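Local coordinates for protein transmembrane oligosaccharyl transferase (PDB 3WAJ) that belongs to the STT3/AglB family of large membrane proteins, pairing a helical membrane part of the GT-C clan with a mixed helix-and-sheet part, and carries a zinc ion, at residues A[22-27]-A[116-121]; A[82-87]-A[274-279]; A[569-574]-A[623-628]. All coordinates share one frame; numbering follows the deposited sequence.

Contact 1. Residues A[22-27]-A[116-121]; sequences LISVKL and GGVLAI
No ring, amide or other flat side-chain group lies between Ser24 and Val118, so the contact has neither faces nor edges; it is made by two valine methyls and the CB and hydroxyl of a serine. Val118 supplies the central methyl. With its CG1 roughly anti to the backbone N (chi1 159°), its other branch, CG2, is left to reach helix 19-30. There CG2 lies 3.3 Å from Ser24 OG and 3.6 Å from Ser24 CB, resting against the short serine side chain. The same methyl touches the next residue: Val25 N is 3.8 Å from Val118 CG2, and Val25 CG2 meets Val118 CG2 at 3.9 Å, the two valines crossing at a slant. Ser24 OG stands 3.9 Å from Gly117 O, and no hydrogen bond joins the segments. The short side chain of Ser24 suits this closeness: the CA atoms of Ser24 and Val118 are 5.6 Å apart. Just past the contact the chain turns from Val118 to Ile121 in a type I beta turn, closed by Ile121 N to Val118 O, and leads from helix 102-118 into helix 121-131. Around this pair of membrane-part helices, helix 474-491 packs Tyr486 against Ile23, Lys26 and Leu27, while helix 134-144 and the following Ala145 cover Ile23, Ser24 and Ile121.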
loop_
_atom_site.group_PDB
_atom_site.type_symbol
_atom_site.label_atom_id
_atom_site.label_comp_id
_atom_site.label_asym_id
_atom_site.label_seq_id
_atom_site.Cartn_x
_atom_site.Cartn_y
_atom_site.Cartn_z
ATOM N N LEU A 22 18.558 17.195 -14.307
ATOM C CA LEU A 22 17.483 17.710 -15.158
ATOM C C LEU A 22 16.667 16.561 -15.754
ATOM O O LEU A 22 15.445 16.648 -15.854
ATOM C CB LEU A 22 18.048 18.604 -16.266
ATOM C CG LEU A 22 18.704 19.916 -15.830
ATOM C CD1 LEU A 22 19.362 20.602 -17.011
ATOM C CD2 LEU A 22 17.707 20.852 -15.160
ATOM N N ILE A 23 17.356 15.493 -16.146
ATOM C CA ILE A 23 16.707 14.276 -16.618
ATOM C C ILE A 23 15.832 13.697 -15.507
ATOM O O ILE A 23 14.776 13.102 -15.761
ATOM C CB ILE A 23 17.767 13.235 -17.053
ATOM C CG1 ILE A 23 18.786 13.894 -17.994
ATOM C CG2 ILE A 23 17.110 12.003 -17.695
ATOM C CD1 ILE A 23 19.959 13.024 -18.353
ATOM N N SER A 24 16.275 13.887 -14.267
ATOM C CA SER A 24 15.560 13.366 -13.113
ATOM C C SER A 24 14.316 14.216 -12.825
ATOM O O SER A 24 13.264 13.684 -12.460
ATOM C CB SER A 24 16.489 13.307 -11.897
ATOM O OG SER A 24 15.948 12.494 -10.877
ATOM N N VAL A 25 14.433 15.530 -12.998
ATOM C CA VAL A 25 13.276 16.403 -12.848
ATOM C C VAL A 25 12.276 16.095 -13.946
ATOM O O VAL A 25 11.073 16.018 -13.696
ATOM C CB VAL A 25 13.650 17.894 -12.892
ATOM C CG1 VAL A 25 12.390 18.766 -12.844
ATOM C CG2 VAL A 25 14.558 18.249 -11.738
ATOM N N LYS A 26 12.783 15.923 -15.161
ATOM C CA LYS A 26 11.940 15.621 -16.315
ATOM C C LYS A 26 11.154 14.348 -16.044
ATOM O O LYS A 26 9.944 14.297 -16.250
ATOM C CB LYS A 26 12.795 15.477 -17.591
ATOM C CG LYS A 26 12.007 15.187 -18.877
ATOM C CD LYS A 26 11.962 13.687 -19.194
ATOM C CE LYS A 26 11.350 13.396 -20.561
ATOM N NZ LYS A 26 9.966 13.877 -20.726
ATOM N N LEU A 27 11.859 13.336 -15.550
ATOM C CA LEU A 27 11.258 12.044 -15.222
ATOM C C LEU A 27 10.311 12.112 -14.020
ATOM O O LEU A 27 9.231 11.534 -14.044
ATOM C CB LEU A 27 12.354 10.993 -14.985
ATOM C CG LEU A 27 12.554 9.920 -16.060
ATOM C CD1 LEU A 27 12.293 10.479 -17.437
ATOM C CD2 LEU A 27 13.951 9.319 -15.983
ATOM N N GLY A 116 13.303 14.463 -3.351
ATOM C CA GLY A 116 14.099 13.442 -2.688
ATOM C C GLY A 116 14.796 12.529 -3.684
ATOM O O GLY A 116 15.969 12.192 -3.518
ATOM N N GLY A 117 14.076 12.133 -4.729
ATOM C CA GLY A 117 14.655 11.294 -5.763
ATOM C C GLY A 117 15.676 11.989 -6.655
ATOM O O GLY A 117 16.589 11.352 -7.191
ATOM N N VAL A 118 15.518 13.296 -6.840
ATOM C CA VAL A 118 16.499 14.062 -7.600
ATOM C C VAL A 118 17.763 14.241 -6.760
ATOM O O VAL A 118 18.871 14.007 -7.234
ATOM C CB VAL A 118 15.935 15.433 -8.050
ATOM C CG1 VAL A 118 17.061 16.408 -8.368
ATOM C CG2 VAL A 118 15.012 15.265 -9.249
ATOM N N LEU A 119 17.572 14.638 -5.503
ATOM C CA LEU A 119 18.666 14.849 -4.560
ATOM C C LEU A 119 19.475 13.577 -4.298
ATOM O O LEU A 119 20.543 13.647 -3.693
ATOM C CB LEU A 119 18.145 15.404 -3.223
ATOM C CG LEU A 119 17.573 16.821 -3.097
ATOM C CD1 LEU A 119 17.268 17.143 -1.635
ATOM C CD2 LEU A 119 18.515 17.857 -3.668
ATOM N N ALA A 120 18.977 12.421 -4.745
ATOM C CA ALA A 120 19.666 11.140 -4.510
ATOM C C ALA A 120 21.016 11.105 -5.213
ATOM O O ALA A 120 21.858 10.246 -4.920
ATOM C CB ALA A 120 18.804 9.963 -4.940
ATOM N N ILE A 121 21.200 12.034 -6.153
ATOM C CA ILE A 121 22.489 12.250 -6.800
ATOM C C ILE A 121 23.590 12.413 -5.743
ATOM O O ILE A 121 24.618 11.731 -5.799
ATOM C CB ILE A 121 22.438 13.481 -7.742
ATOM C CG1 ILE A 121 22.144 13.050 -9.182
ATOM C CG2 ILE A 121 23.745 14.257 -7.725
ATOM C CD1 ILE A 121 20.934 12.174 -9.334
#

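Contact 2. Residues A[82-87]-A[274-279]; sequences FGPFLV and IFYSPF
Tyr276 is the side chain that segment 274-279 sends against Gly83 and Pro84. Before it, Ile274 and Phe275 anchor the chain by giving their backbone N-H to Ser272 OG, while the Phe275 ring stacks on Tyr268. Tyr276 then turns its ring toward the start of helix 84-96. Pro84 CD sits over one face of that ring, 4.0 Å from the centroid and 22° off the normal, a CH-pi contact displaced toward the phenol end, where CD is 3.7 Å from Tyr276 CZ. Gly83 comes in obliquely: its CA lies 3.3 Å from Tyr276 OH, an approach eased by the lack of a side chain at this N-cap position. The hydroxyl itself is hydrogen-bonded to Val212 O, which pins the buried polar end of the ring beside the glycine. Next, Ser277 N-caps the helix that follows; its OG, tucked between the backbone N and the carbonyl carbon (chi1 73°), takes a weak bond from Phe279 N at 3.4 Å. Through Tyr276 the loop leading to helix 278-303 docks on the N-terminal end of helix 84-96. Helix 199-214 flanks the contact, placing Leu213 on Pro84, and helix 47-60 lies beside Phe82, which stacks on Tyr51 and touches the zinc ligand Asp47; the Phe82 side chain is about 6 Å from the zinc ion.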
loop_
_atom_site.group_PDB
_atom_site.type_symbol
_atom_site.label_atom_id
_atom_site.label_comp_id
_atom_site.label_asym_id
_atom_site.label_seq_id
_atom_site.Cartn_x
_atom_site.Cartn_y
_atom_site.Cartn_z
ATOM N N PHE A 82 4.553 5.162 10.769
ATOM C CA PHE A 82 5.151 6.140 9.845
ATOM C C PHE A 82 6.058 7.093 10.593
ATOM O O PHE A 82 5.650 7.699 11.585
ATOM C CB PHE A 82 4.076 6.940 9.101
ATOM C CG PHE A 82 3.485 6.218 7.930
ATOM C CD1 PHE A 82 3.678 4.841 7.762
ATOM C CD2 PHE A 82 2.752 6.913 6.976
ATOM C CE1 PHE A 82 3.117 4.162 6.664
ATOM C CE2 PHE A 82 2.193 6.249 5.870
ATOM C CZ PHE A 82 2.376 4.873 5.715
ATOM N N GLY A 83 7.289 7.219 10.116
ATOM C CA GLY A 83 8.329 7.902 10.863
ATOM C C GLY A 83 8.233 9.414 10.933
ATOM O O GLY A 83 7.600 10.053 10.085
ATOM N N PRO A 84 8.884 10.001 11.953
ATOM C CA PRO A 84 8.883 11.457 12.093
ATOM C C PRO A 84 9.645 12.187 10.995
ATOM O O PRO A 84 9.300 13.343 10.752
ATOM C CB PRO A 84 9.546 11.692 13.462
ATOM C CG PRO A 84 10.277 10.400 13.789
ATOM C CD PRO A 84 9.475 9.321 13.125
ATOM N N PHE A 85 10.629 11.573 10.340
ATOM C CA PHE A 85 11.357 12.328 9.316
ATOM C C PHE A 85 10.432 12.974 8.281
ATOM O O PHE A 85 10.462 14.192 8.060
ATOM C CB PHE A 85 12.424 11.508 8.584
ATOM C CG PHE A 85 13.009 12.252 7.407
ATOM C CD1 PHE A 85 12.628 11.941 6.111
ATOM C CD2 PHE A 85 13.887 13.317 7.606
ATOM C CE1 PHE A 85 13.130 12.658 5.023
ATOM C CE2 PHE A 85 14.408 14.039 6.521
ATOM C CZ PHE A 85 14.027 13.709 5.224
ATOM N N LEU A 86 9.607 12.152 7.637
ATOM C CA LEU A 86 8.754 12.648 6.554
ATOM C C LEU A 86 7.595 13.439 7.127
ATOM O O LEU A 86 7.177 14.426 6.530
ATOM C CB LEU A 86 8.221 11.498 5.697
ATOM C CG LEU A 86 8.146 11.650 4.170
ATOM C CD1 LEU A 86 7.027 10.767 3.581
ATOM C CD2 LEU A 86 8.010 13.096 3.718
ATOM N N VAL A 87 7.061 13.014 8.274
ATOM C CA VAL A 87 5.994 13.800 8.884
ATOM C C VAL A 87 6.493 15.230 9.137
ATOM O O VAL A 87 5.860 16.179 8.714
ATOM C CB VAL A 87 5.419 13.172 10.178
ATOM C CG1 VAL A 87 4.309 14.079 10.735
ATOM C CG2 VAL A 87 4.842 11.792 9.897
ATOM N N ILE A 274 9.405 -2.194 14.058
ATOM C CA ILE A 274 8.796 -1.262 13.089
ATOM C C ILE A 274 8.243 0.041 13.721
ATOM O O ILE A 274 8.547 1.144 13.265
ATOM C CB ILE A 274 7.762 -1.978 12.141
ATOM C CG1 ILE A 274 7.411 -1.092 10.932
ATOM C CG2 ILE A 274 6.512 -2.417 12.900
ATOM C CD1 ILE A 274 8.606 -0.749 10.022
ATOM N N PHE A 275 7.466 -0.093 14.786
ATOM C CA PHE A 275 7.032 1.053 15.581
ATOM C C PHE A 275 8.178 1.709 16.370
ATOM O O PHE A 275 9.235 1.096 16.592
ATOM C CB PHE A 275 5.915 0.622 16.527
ATOM C CG PHE A 275 4.689 0.098 15.814
ATOM C CD1 PHE A 275 3.787 0.984 15.216
ATOM C CD2 PHE A 275 4.445 -1.274 15.719
ATOM C CE1 PHE A 275 2.642 0.517 14.542
ATOM C CE2 PHE A 275 3.301 -1.755 15.045
ATOM C CZ PHE A 275 2.397 -0.852 14.453
ATOM N N TYR A 276 7.966 2.951 16.801
ATOM C CA TYR A 276 9.029 3.718 17.454
ATOM C C TYR A 276 9.197 3.384 18.941
ATOM O O TYR A 276 8.563 3.975 19.817
ATOM C CB TYR A 276 8.894 5.219 17.137
ATOM C CG TYR A 276 9.369 5.455 15.729
ATOM C CD1 TYR A 276 10.705 5.758 15.467
ATOM C CD2 TYR A 276 8.514 5.266 14.647
ATOM C CE1 TYR A 276 11.168 5.921 14.171
ATOM C CE2 TYR A 276 8.965 5.421 13.341
ATOM C CZ TYR A 276 10.291 5.747 13.108
ATOM O OH TYR A 276 10.737 5.904 11.814
ATOM N N SER A 277 10.075 2.411 19.187
ATOM C CA SER A 277 10.182 1.739 20.472
ATOM C C SER A 277 11.606 1.839 20.999
ATOM O O SER A 277 12.503 2.302 20.290
ATOM C CB SER A 277 9.754 0.273 20.342
ATOM O OG SER A 277 10.715 -0.504 19.666
ATOM N N PRO A 278 11.824 1.441 22.264
ATOM C CA PRO A 278 13.226 1.577 22.677
ATOM C C PRO A 278 14.126 0.442 22.170
ATOM O O PRO A 278 15.338 0.494 22.395
ATOM C CB PRO A 278 13.151 1.616 24.210
ATOM C CG PRO A 278 11.872 0.923 24.553
ATOM C CD PRO A 278 10.919 1.149 23.398
ATOM N N PHE A 279 13.554 -0.546 21.487
ATOM C CA PHE A 279 14.356 -1.581 20.838
ATOM C C PHE A 279 15.420 -0.966 19.919
ATOM O O PHE A 279 16.602 -1.326 19.970
ATOM C CB PHE A 279 13.480 -2.529 20.015
ATOM C CG PHE A 279 14.275 -3.545 19.239
ATOM C CD1 PHE A 279 14.381 -3.460 17.862
ATOM C CD2 PHE A 279 14.953 -4.573 19.901
ATOM C CE1 PHE A 279 15.130 -4.392 17.139
ATOM C CE2 PHE A 279 15.706 -5.504 19.186
ATOM C CZ PHE A 279 15.799 -5.413 17.808
#

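Contact 3. Residues A[569-574]-A[623-628]; sequences PFQAGI and AVWAEG
Ile574 and Trp625 make the main interaction, a CH-pi contact. The CD1 methyl of Ile574 stands almost squarely over the six-membered ring of the indole, 3.5 Å from its centroid and 6° off the normal. It is about equally near Trp625 CH2 and Trp625 CZ2, each 3.7 Å from Ile574 CD1.

Apolar packing widens this contact along the indole. Ile574 CG2, the branch anti to the backbone N, lies 3.6 Å from Trp625 CE3 and 3.7 Å from Trp625 CB. The two ends of the branched side chain thus spread over the tryptophan, CD1 over the middle of the six-membered ring and CG2 over the side of the indole nearer CB, from CE3 and CD2 to CG; the side chains pass each other at a slant.

The segment 569-574 lies in the AglB core family region, in the long loop between strand 564-565, an outermost strand of the five-stranded mixed sheet, and helix 584-588; Trp625 projects toward it from the last turns of helix 619-627. Trp550 and Trp551, the opening pair of the family's WWDYG signature, also meet the Trp625 ring, Trp551 edge-to-face, and Trp551 touches both Gln571 and Ile574 as well.

The polar approach from this segment is at the indole edge. The Gln571 chain is extended beyond CG and carries its amide to the outer edge of the six-membered ring, by CH2 and CZ2, where OE1 lies close to the ring plane, 3.7 Å from Trp625 CH2. Amide and ring planes stand 74° apart, and the contact is van der Waals, since no hydrogen bond links the segments.

Backbone bonds finish the helix: Glu627 N reaches Ala623 O and Gly628 N reaches Val624 O, each at 2.8 Å, before Gly628 departs with positive phi. Glu627 OE2, on this final turn, forms a salt bridge with Lys577 NZ.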
loop_
_atom_site.group_PDB
_atom_site.type_symbol
_atom_site.label_atom_id
_atom_site.label_comp_id
_atom_site.label_asym_id
_atom_site.label_seq_id
_atom_site.Cartn_x
_atom_site.Cartn_y
_atom_site.Cartn_z
ATOM N N PRO A 569 -4.891 0.069 5.020
ATOM C CA PRO A 569 -3.790 -0.461 4.206
ATOM C C PRO A 569 -2.573 -0.941 5.018
ATOM O O PRO A 569 -1.598 -1.371 4.405
ATOM C CB PRO A 569 -3.443 0.720 3.288
ATOM C CG PRO A 569 -4.753 1.516 3.218
ATOM C CD PRO A 569 -5.246 1.449 4.637
ATOM N N PHE A 570 -2.622 -0.860 6.351
ATOM C CA PHE A 570 -1.682 -1.606 7.210
ATOM C C PHE A 570 -2.215 -2.999 7.492
ATOM O O PHE A 570 -1.663 -3.701 8.335
ATOM C CB PHE A 570 -1.488 -0.923 8.572
ATOM C CG PHE A 570 -1.180 0.533 8.473
ATOM C CD1 PHE A 570 -0.195 0.987 7.614
ATOM C CD2 PHE A 570 -1.900 1.452 9.210
ATOM C CE1 PHE A 570 0.072 2.337 7.501
ATOM C CE2 PHE A 570 -1.643 2.808 9.096
ATOM C CZ PHE A 570 -0.657 3.247 8.248
ATOM N N GLN A 571 -3.313 -3.359 6.818
ATOM C CA GLN A 571 -4.010 -4.642 6.980
ATOM C C GLN A 571 -4.642 -4.865 8.353
ATOM O O GLN A 571 -4.817 -6.006 8.782
ATOM C CB GLN A 571 -3.117 -5.820 6.556
ATOM C CG GLN A 571 -2.710 -5.754 5.067
ATOM C CD GLN A 571 -1.687 -6.811 4.669
ATOM O OE1 GLN A 571 -1.249 -7.620 5.490
ATOM N NE2 GLN A 571 -1.304 -6.807 3.403
ATOM N N ALA A 572 -4.992 -3.766 9.028
ATOM C CA ALA A 572 -5.825 -3.822 10.226
ATOM C C ALA A 572 -7.311 -3.926 9.833
ATOM O O ALA A 572 -7.720 -3.388 8.801
ATOM C CB ALA A 572 -5.613 -2.591 11.069
ATOM N N GLY A 573 -8.116 -4.599 10.660
ATOM C CA GLY A 573 -9.561 -4.615 10.475
ATOM C C GLY A 573 -10.091 -5.511 9.357
ATOM O O GLY A 573 -11.265 -5.408 8.977
ATOM N N ILE A 574 -9.245 -6.393 8.827
ATOM C CA ILE A 574 -9.703 -7.349 7.821
ATOM C C ILE A 574 -10.609 -8.431 8.432
ATOM O O ILE A 574 -11.567 -8.873 7.800
ATOM C CB ILE A 574 -8.521 -7.999 7.072
ATOM C CG1 ILE A 574 -7.785 -6.955 6.222
ATOM C CG2 ILE A 574 -8.992 -9.160 6.196
ATOM C CD1 ILE A 574 -6.359 -7.391 5.783
ATOM N N ALA A 623 -12.302 -13.388 -0.066
ATOM C CA ALA A 623 -12.622 -14.774 0.264
ATOM C C ALA A 623 -11.446 -15.469 0.929
ATOM O O ALA A 623 -11.623 -16.135 1.956
ATOM C CB ALA A 623 -13.068 -15.547 -0.969
ATOM N N VAL A 624 -10.249 -15.323 0.353
ATOM C CA VAL A 624 -9.051 -15.933 0.941
ATOM C C VAL A 624 -8.849 -15.494 2.390
ATOM O O VAL A 624 -8.754 -16.344 3.272
ATOM C CB VAL A 624 -7.780 -15.698 0.106
ATOM C CG1 VAL A 624 -6.547 -16.326 0.801
ATOM C CG2 VAL A 624 -7.954 -16.292 -1.283
ATOM N N TRP A 625 -8.826 -14.188 2.648
ATOM C CA TRP A 625 -8.702 -13.694 4.024
ATOM C C TRP A 625 -9.805 -14.234 4.943
ATOM O O TRP A 625 -9.548 -14.592 6.097
ATOM C CB TRP A 625 -8.740 -12.158 4.059
ATOM C CG TRP A 625 -7.458 -11.457 3.675
ATOM C CD1 TRP A 625 -7.111 -11.000 2.429
ATOM C CD2 TRP A 625 -6.368 -11.112 4.545
ATOM N NE1 TRP A 625 -5.874 -10.402 2.472
ATOM C CE2 TRP A 625 -5.396 -10.455 3.754
ATOM C CE3 TRP A 625 -6.120 -11.293 5.911
ATOM C CZ2 TRP A 625 -4.185 -9.974 4.291
ATOM C CZ3 TRP A 625 -4.913 -10.817 6.446
ATOM C CH2 TRP A 625 -3.966 -10.166 5.636
ATOM N N ALA A 626 -11.038 -14.266 4.430
ATOM C CA ALA A 626 -12.188 -14.675 5.235
ATOM C C ALA A 626 -12.087 -16.146 5.609
ATOM O O ALA A 626 -12.402 -16.527 6.731
ATOM C CB ALA A 626 -13.528 -14.393 4.497
ATOM N N GLU A 627 -11.655 -16.960 4.650
ATOM C CA GLU A 627 -11.675 -18.412 4.800
ATOM C C GLU A 627 -10.405 -18.989 5.413
ATOM O O GLU A 627 -10.464 -20.010 6.089
ATOM C CB GLU A 627 -11.946 -19.097 3.454
ATOM C CG GLU A 627 -13.262 -18.709 2.798
ATOM C CD GLU A 627 -14.471 -19.188 3.570
ATOM O OE1 GLU A 627 -14.315 -20.118 4.381
ATOM O OE2 GLU A 627 -15.580 -18.641 3.356
ATOM N N GLY A 628 -9.262 -18.354 5.161
ATOM C CA GLY A 628 -8.000 -18.830 5.701
ATOM C C GLY A 628 -7.031 -19.417 4.683
ATOM O O GLY A 628 -5.834 -19.537 4.957
#

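In the fold
Contact 2 is wholly buried, whereas contacts 1 and 3 are only partly so, Gln571 and Trp625 of contact 3 being exposed. Contacts 1 and 2 both lie in the STT3 N-terminal region and involve consecutive helices, 102-118 and 84-96, yet their centres are 26 Å apart. The chemistry changes with place: a serine and two valines let the helices approach closely at 22-27 and 116-121, a tyrosine with a bonded hydroxyl joins two helix entries in contact 2, and an indole covers a core-domain loop in contact 3. Contacts 2 and 3 touch directly, Phe82 CE1 to Phe570 CE1 at 3.6 Å, linking membrane and core parts near the zinc site.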